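Local coordinates for putative secreted protein (Streptomyces sp. SirexAA-E, PDB 4PEY) that hydrolyses laminarin and laminarioligosaccharides as a secreted family 55 exo-beta-1,3-glucanase, working from the non-reducing ends to yield glucose and laminaribiose, at residues A[47-51]-A[106-110]; A[131-135]-A[369-373]. The protein carries 1 engineered substitution. All coordinates share one frame. Residue numbers count along the deposited sequence, not the author numbering.

Contact 1: A[47-51]-A[106-110]; sequences SNQFG and QNFWR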
ATOM      1  N   SER A  47      -6.466 -19.331  -3.784  0.73 14.67           N
ATOM      2  CA  SER A  47      -7.147 -18.696  -4.909  0.73 16.17           C
ATOM      3  C   SER A  47      -8.401 -17.955  -4.456  0.73 16.38           C
ATOM      4  O   SER A  47      -9.278 -17.648  -5.266  0.73 17.38           O
ATOM      5  CB  SER A  47      -7.504 -19.731  -5.979  0.73 17.55           C
ATOM      6  OG  SER A  47      -8.330 -20.748  -5.448  0.73 18.57           O
ATOM      7  N   ASN A  48      -8.477 -17.662  -3.161  1.00 15.44           N
ATOM      8  CA  ASN A  48      -9.658 -17.007  -2.587  1.00 15.41           C
ATOM      9  C   ASN A  48      -9.587 -15.489  -2.748  1.00 14.33           C
ATOM     10  O   ASN A  48      -9.529 -14.753  -1.764  1.00 15.48           O
ATOM     11  CB  ASN A  48      -9.787 -17.393  -1.109  1.00 15.57           C
ATOM     12  CG  ASN A  48     -11.180 -17.168  -0.556  1.00 17.95           C
ATOM     13  OD1 ASN A  48     -12.090 -16.732  -1.267  1.00 19.28           O
ATOM     14  ND2 ASN A  48     -11.357 -17.481   0.723  1.00 17.91           N
ATOM     15  N   GLN A  49      -9.596 -15.026  -3.996  1.00 14.25           N
ATOM     16  CA  GLN A  49      -9.276 -13.630  -4.287  1.00 13.45           C
ATOM     17  C   GLN A  49     -10.303 -12.653  -3.707  1.00 13.65           C
ATOM     18  O   GLN A  49      -9.941 -11.548  -3.273  1.00 14.13           O
ATOM     19  CB  GLN A  49      -9.131 -13.402  -5.801  1.00 13.70           C
ATOM     20  CG  GLN A  49      -8.794 -11.947  -6.124  1.00 13.63           C
ATOM     21  CD  GLN A  49      -8.373 -11.684  -7.562  1.00 15.48           C
ATOM     22  OE1 GLN A  49      -7.989 -10.565  -7.895  1.00 16.36           O
ATOM     23  NE2 GLN A  49      -8.454 -12.695  -8.416  1.00 17.24           N
ATOM     24  N   PHE A  50     -11.573 -13.049  -3.680  1.00 14.15           N
ATOM     25  CA  PHE A  50     -12.620 -12.125  -3.244  1.00 13.87           C
ATOM     26  C   PHE A  50     -13.489 -12.640  -2.093  1.00 14.60           C
ATOM     27  O   PHE A  50     -14.548 -12.078  -1.818  1.00 17.14           O
ATOM     28  CB  PHE A  50     -13.514 -11.758  -4.436  1.00 13.38           C
ATOM     29  CG  PHE A  50     -12.794 -11.008  -5.523  1.00 12.13           C
ATOM     30  CD1 PHE A  50     -12.341  -9.708  -5.303  1.00 13.49           C
ATOM     31  CD2 PHE A  50     -12.573 -11.592  -6.767  1.00 13.26           C
ATOM     32  CE1 PHE A  50     -11.681  -9.008  -6.301  1.00 13.57           C
ATOM     33  CE2 PHE A  50     -11.908 -10.893  -7.772  1.00 14.61           C
ATOM     34  CZ  PHE A  50     -11.466  -9.603  -7.541  1.00 14.64           C
ATOM     35  N   GLY A  51     -13.035 -13.684  -1.408  1.00 14.86           N
ATOM     36  CA  GLY A  51     -13.797 -14.236  -0.306  1.00 14.83           C
ATOM     37  C   GLY A  51     -13.748 -13.352   0.925  1.00 14.16           C
ATOM     38  O   GLY A  51     -13.005 -12.367   0.965  1.00 14.76           O
ATOM     39  N   GLN A 106      -2.226 -10.858  -9.892  1.00 13.14           N
ATOM     40  CA  GLN A 106      -3.376 -10.781  -8.988  1.00 11.65           C
ATOM     41  C   GLN A 106      -3.011 -11.253  -7.572  1.00 11.67           C
ATOM     42  O   GLN A 106      -3.889 -11.577  -6.771  1.00 13.08           O
ATOM     43  CB  GLN A 106      -4.572 -11.567  -9.562  1.00 12.65           C
ATOM     44  CG  GLN A 106      -5.038 -10.928 -10.878  1.00 13.21           C
ATOM     45  CD  GLN A 106      -6.273 -11.535 -11.513  1.00 14.52           C
ATOM     46  OE1 GLN A 106      -7.010 -12.309 -10.896  1.00 17.48           O
ATOM     47  NE2 GLN A 106      -6.517 -11.160 -12.765  1.00 15.86           N
ATOM     48  N   ASN A 107      -1.717 -11.247  -7.256  1.00 11.17           N
ATOM     49  CA  ASN A 107      -1.263 -11.648  -5.921  1.00 11.48           C
ATOM     50  C   ASN A 107      -1.338 -10.462  -4.950  1.00 11.21           C
ATOM     51  O   ASN A 107      -0.319  -9.826  -4.630  1.00 12.03           O
ATOM     52  CB  ASN A 107       0.158 -12.227  -5.980  1.00 12.05           C
ATOM     53  CG  ASN A 107       0.180 -13.676  -6.479  1.00 11.50           C
ATOM     54  OD1 ASN A 107      -0.874 -14.277  -6.704  1.00 13.10           O
ATOM     55  ND2 ASN A 107       1.382 -14.242  -6.653  1.00 12.94           N
ATOM     56  N   PHE A 108      -2.564 -10.194  -4.492  1.00 11.14           N
ATOM     57  CA  PHE A 108      -2.912  -9.024  -3.682  1.00 10.56           C
ATOM     58  C   PHE A 108      -3.169  -9.358  -2.216  1.00 10.30           C
ATOM     59  O   PHE A 108      -3.359 -10.521  -1.865  1.00 11.36           O
ATOM     60  CB  PHE A 108      -4.200  -8.357  -4.186  1.00 11.24           C
ATOM     61  CG  PHE A 108      -4.242  -8.056  -5.663  1.00 10.68           C
ATOM     62  CD1 PHE A 108      -3.177  -7.444  -6.311  1.00 12.09           C
ATOM     63  CD2 PHE A 108      -5.390  -8.351  -6.394  1.00 11.77           C
ATOM     64  CE1 PHE A 108      -3.254  -7.151  -7.673  1.00 12.13           C
ATOM     65  CE2 PHE A 108      -5.482  -8.050  -7.747  1.00 11.41           C
ATOM     66  CZ  PHE A 108      -4.411  -7.449  -8.389  1.00 11.87           C
ATOM     67  N   TRP A 109      -3.241  -8.306  -1.397  1.00 10.49           N
ATOM     68  CA  TRP A 109      -3.852  -8.322  -0.059  1.00 10.98           C
ATOM     69  C   TRP A 109      -3.249  -9.382   0.860  1.00 11.17           C
ATOM     70  O   TRP A 109      -3.933 -10.302   1.311  1.00 12.41           O
ATOM     71  CB  TRP A 109      -5.390  -8.506  -0.150  1.00 11.32           C
ATOM     72  CG  TRP A 109      -6.081  -7.427  -0.972  1.00 10.98           C
ATOM     73  CD1 TRP A 109      -5.998  -6.073  -0.790  1.00 11.40           C
ATOM     74  CD2 TRP A 109      -6.942  -7.624  -2.106  1.00 10.47           C
ATOM     75  NE1 TRP A 109      -6.748  -5.417  -1.742  1.00 11.20           N
ATOM     76  CE2 TRP A 109      -7.336  -6.348  -2.563  1.00 10.70           C
ATOM     77  CE3 TRP A 109      -7.423  -8.755  -2.779  1.00 11.31           C
ATOM     78  CZ2 TRP A 109      -8.166  -6.171  -3.670  1.00 11.68           C
ATOM     79  CZ3 TRP A 109      -8.244  -8.580  -3.880  1.00 11.84           C
ATOM     80  CH2 TRP A 109      -8.611  -7.296  -4.317  1.00 11.61           C
ATOM     81  N   ARG A 110      -1.962  -9.236   1.153  1.00 10.71           N
ATOM     82  CA  ARG A 110      -1.300 -10.124   2.106  1.00  9.60           C
ATOM     83  C   ARG A 110      -0.099  -9.374   2.666  1.00 11.13           C
ATOM     84  O   ARG A 110       0.239  -8.306   2.165  1.00 12.25           O
ATOM     85  CB  ARG A 110      -0.899 -11.449   1.438  1.00 10.38           C
ATOM     86  CG  ARG A 110       0.121 -11.322   0.296  1.00 11.30           C
ATOM     87  CD  ARG A 110       0.039 -12.523  -0.648  1.00 11.92           C
ATOM     88  NE  ARG A 110      -1.169 -12.453  -1.467  1.00 12.63           N
ATOM     89  CZ  ARG A 110      -1.642 -13.445  -2.218  1.00 11.51           C
ATOM     90  NH1 ARG A 110      -1.031 -14.633  -2.239  1.00 12.84           N
ATOM     91  NH2 ARG A 110      -2.747 -13.254  -2.932  1.00 11.80           N
TER
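Two loops of the N-terminal beta-helix of this family 55 glycoside hydrolase meet beside the substrate pocket: residues 47-51 follow helix 34-45, and residues 106-110 lead into strand 110-113. The nearest CA atoms, those of Gln49 and Phe108, are 7.9 Å apart, so side chains bridge the gap. Polar contact centres on Gln49, whose extended side chain lets NE2 donate to Gln106 OE1 at 2.9 Å (N-H...O angle 157°). Gln49 OE1 lies near the plane of the Phe108 ring, 3.6 Å from Phe108 CE2, and takes its own hydrogen bond from His406. Gln106 and Phe108 both touch a bound beta-D-glucopyranose, so Gln49 backs onto two residues of the pocket wall. Apolar contact belongs to Trp109: Phe50 CE1 approaches the edge of the indole, 4.0 Å from Trp109 CH2, and Gln49 CG lies 4.1 Å from Trp109 CZ3. Trp109 in turn meets Trp400 and makes a cation-pi contact with Arg374, carrying the packing into the C-terminal half. Within 106-110 an inverse gamma turn centres on Asn107, and the Arg110 side chain reaches back two residues: NE and NH2 of Arg110 both donate to Phe108 O, at 2.9 and 3.0 Å.

Contact 2: A[131-135]-A[369-373]; sequences AAPFR and QDVFV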
ATOM      1  N   ALA A 131      -0.552  -4.143  -2.800  1.00 10.63           N
ATOM      2  CA  ALA A 131      -1.060  -4.338  -1.437  1.00  9.16           C
ATOM      3  C   ALA A 131      -0.499  -5.604  -0.802  1.00  9.90           C
ATOM      4  O   ALA A 131      -1.239  -6.403  -0.219  1.00 10.63           O
ATOM      5  CB  ALA A 131      -2.595  -4.367  -1.415  1.00 11.20           C
ATOM      6  N   ALA A 132       0.814  -5.776  -0.903  1.00 10.52           N
ATOM      7  CA  ALA A 132       1.455  -6.957  -0.327  1.00 10.75           C
ATOM      8  C   ALA A 132       2.751  -6.555   0.378  1.00 10.98           C
ATOM      9  O   ALA A 132       3.855  -6.959  -0.030  1.00 12.37           O
ATOM     10  CB  ALA A 132       1.722  -7.998  -1.407  1.00 12.36           C
ATOM     11  N   PRO A 133       2.624  -5.744   1.439  1.00 10.15           N
ATOM     12  CA  PRO A 133       3.812  -5.155   2.067  1.00 10.26           C
ATOM     13  C   PRO A 133       4.748  -6.152   2.747  1.00 11.32           C
ATOM     14  O   PRO A 133       4.333  -7.178   3.285  1.00 11.72           O
ATOM     15  CB  PRO A 133       3.212  -4.199   3.107  1.00 10.64           C
ATOM     16  CG  PRO A 133       1.879  -4.807   3.436  1.00 10.20           C
ATOM     17  CD  PRO A 133       1.380  -5.326   2.116  1.00 10.98           C
ATOM     18  N   PHE A 134       6.025  -5.788   2.729  1.00 10.44           N
ATOM     19  CA  PHE A 134       7.128  -6.570   3.270  1.00 12.11           C
ATOM     20  C   PHE A 134       7.897  -5.585   4.161  1.00 11.31           C
ATOM     21  O   PHE A 134       8.662  -4.753   3.656  1.00 11.33           O
ATOM     22  CB  PHE A 134       7.963  -7.114   2.101  1.00 10.62           C
ATOM     23  CG  PHE A 134       8.941  -8.219   2.441  1.00 11.41           C
ATOM     24  CD1 PHE A 134       8.547  -9.550   2.406  1.00 12.34           C
ATOM     25  CD2 PHE A 134      10.282  -7.932   2.678  1.00 12.10           C
ATOM     26  CE1 PHE A 134       9.451 -10.582   2.662  1.00 12.58           C
ATOM     27  CE2 PHE A 134      11.196  -8.959   2.923  1.00 12.47           C
ATOM     28  CZ  PHE A 134      10.772 -10.283   2.924  1.00 14.56           C
ATOM     29  N   ARG A 135       7.645  -5.637   5.472  1.00 11.41           N
ATOM     30  CA  ARG A 135       8.174  -4.647   6.425  1.00 11.23           C
ATOM     31  C   ARG A 135       8.989  -5.258   7.552  1.00 10.80           C
ATOM     32  O   ARG A 135       8.639  -6.315   8.060  1.00 11.13           O
ATOM     33  CB  ARG A 135       7.038  -3.858   7.084  1.00 11.38           C
ATOM     34  CG  ARG A 135       6.232  -2.944   6.183  1.00 10.87           C
ATOM     35  CD  ARG A 135       5.113  -2.280   6.993  1.00 11.08           C
ATOM     36  NE  ARG A 135       4.242  -1.435   6.174  1.00 11.12           N
ATOM     37  CZ  ARG A 135       4.460  -0.154   5.893  1.00 10.53           C
ATOM     38  NH1 ARG A 135       5.545   0.465   6.358  1.00 11.10           N
ATOM     39  NH2 ARG A 135       3.592   0.505   5.125  1.00 10.57           N
ATOM     40  N   GLN A 369      -0.895   3.894   6.634  1.00 10.79           N
ATOM     41  CA  GLN A 369       0.103   2.899   6.236  1.00 10.56           C
ATOM     42  C   GLN A 369      -0.551   1.560   5.934  1.00 10.65           C
ATOM     43  O   GLN A 369      -1.320   1.066   6.752  1.00 11.22           O
ATOM     44  CB  GLN A 369       1.150   2.725   7.333  1.00 11.68           C
ATOM     45  CG  GLN A 369       2.049   3.925   7.479  1.00 11.87           C
ATOM     46  CD  GLN A 369       2.988   3.798   8.651  1.00 12.93           C
ATOM     47  OE1 GLN A 369       2.559   3.797   9.810  1.00 12.86           O
ATOM     48  NE2 GLN A 369       4.285   3.689   8.362  1.00 12.51           N
ATOM     49  N   ASP A 370      -0.254   0.977   4.772  1.00 10.32           N
ATOM     50  CA  ASP A 370      -0.912  -0.265   4.367  1.00  9.74           C
ATOM     51  C   ASP A 370      -2.414  -0.092   4.513  1.00 10.45           C
ATOM     52  O   ASP A 370      -3.099  -0.933   5.097  1.00 11.54           O
ATOM     53  CB  ASP A 370      -0.439  -1.475   5.189  1.00 10.25           C
ATOM     54  CG  ASP A 370       1.049  -1.748   5.035  1.00  9.85           C
ATOM     55  OD1 ASP A 370       1.658  -1.277   4.051  1.00 11.84           O
ATOM     56  OD2 ASP A 370       1.611  -2.454   5.902  1.00 10.94           O
ATOM     57  N   VAL A 371      -2.906   1.032   4.010  1.00 10.72           N
ATOM     58  CA  VAL A 371      -4.330   1.262   3.889  1.00 12.08           C
ATOM     59  C   VAL A 371      -4.674   1.038   2.425  1.00 10.91           C
ATOM     60  O   VAL A 371      -4.104   1.663   1.518  1.00 11.78           O
ATOM     61  CB  VAL A 371      -4.726   2.671   4.359  1.00 12.77           C
ATOM     62  CG1 VAL A 371      -6.178   2.977   4.000  1.00 14.24           C
ATOM     63  CG2 VAL A 371      -4.490   2.793   5.866  1.00 12.67           C
ATOM     64  N   PHE A 372      -5.583   0.104   2.200  1.00 10.08           N
ATOM     65  CA  PHE A 372      -5.959  -0.282   0.852  1.00 11.45           C
ATOM     66  C   PHE A 372      -7.425   0.046   0.649  1.00 11.27           C
ATOM     67  O   PHE A 372      -8.226  -0.055   1.580  1.00 11.93           O
ATOM     68  CB  PHE A 372      -5.669  -1.770   0.634  1.00 11.03           C
ATOM     69  CG  PHE A 372      -4.290  -2.173   1.086  1.00 11.02           C
ATOM     70  CD1 PHE A 372      -3.176  -1.482   0.630  1.00 11.23           C
ATOM     71  CD2 PHE A 372      -4.106  -3.201   1.999  1.00 11.97           C
ATOM     72  CE1 PHE A 372      -1.902  -1.817   1.055  1.00 12.45           C
ATOM     73  CE2 PHE A 372      -2.830  -3.552   2.423  1.00 11.91           C
ATOM     74  CZ  PHE A 372      -1.725  -2.860   1.955  1.00 12.08           C
ATOM     75  N   VAL A 373      -7.774   0.468  -0.559  1.00 10.65           N
ATOM     76  CA  VAL A 373      -9.163   0.742  -0.879  1.00 11.14           C
ATOM     77  C   VAL A 373      -9.541  -0.049  -2.116  1.00 10.31           C
ATOM     78  O   VAL A 373      -8.756  -0.138  -3.063  1.00 11.07           O
ATOM     79  CB  VAL A 373      -9.412   2.249  -1.103  1.00 11.77           C
ATOM     80  CG1 VAL A 373     -10.880   2.500  -1.467  1.00 14.28           C
ATOM     81  CG2 VAL A 373      -9.022   3.032   0.150  1.00 13.04           C
TER
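Arg135 and Asp370 form a two-pronged salt bridge in the buried space between residues 131-135 and 369-373. Arg135 NE donates to Asp370 OD2 at 2.8 Å, and Arg135 NH2 donates to Asp370 OD1, also at 2.8 Å, so both carboxylate oxygens lie along one edge of the guanidinium. OD1 has a second partner in His398 ND1, while Arg135 NH1 faces Asp397 in a long, weak ion pair. Asp397 is also the main partner of the Gln369 amide, whose NE2 donates to its OD2; the aliphatic part of Gln369 stays by the guanidinium, with Gln369 CB 4.0 Å from Arg135 NH2. The two segments belong to different parallel beta-helices, strand 134-135 to the N-terminal one and strand 367-375 to the C-terminal one, and the pair spans the seam between these domains. Backbone hydrogen bonds join 131-135 to neighbouring coils, Arg135 with Ala112 and Phe134 with Tyr157 and Ala159, while Val371 O pairs with Thr399 OG1. The chain turns a corner at Asp370, a residue with left-handed backbone angles, whose CA-to-CB bond points toward 131-135. Pro133 CG packs 3.4 Å from Asp370 OD2, and Pro133 CD lies 4.0 Å from Phe372 CZ. Beyond it, Ala131 CB sits over the face of the Phe372 ring in a CH-pi contact, 3.5 Å from the centroid and 8° off the normal.

Overall arrangement
Both contacts are largely buried, but the centre of contact 2 lies about 3 Å from the centre of the chain and that of contact 1 about 15 Å, next to the substrate pocket. Contact 1 joins two loops of one beta-helical domain; contact 2 joins that domain to the other. Their chemistry differs accordingly: a neutral amide pair and aromatic edges beside bound sugar, against an ion pair and a CH-pi contact at the domain seam. The centres of contact 1 and contact 2 are about 13 Å apart. Neighbouring coils connect them directly: Arg110 N lies 3.2 Å from Ala131 O, a probable hydrogen bond, and Trp109 CD1 packs 3.9 Å from Ala131 CB. Trp400 touches Phe108, Trp109, Ala131 and Phe372, and so links both contacts.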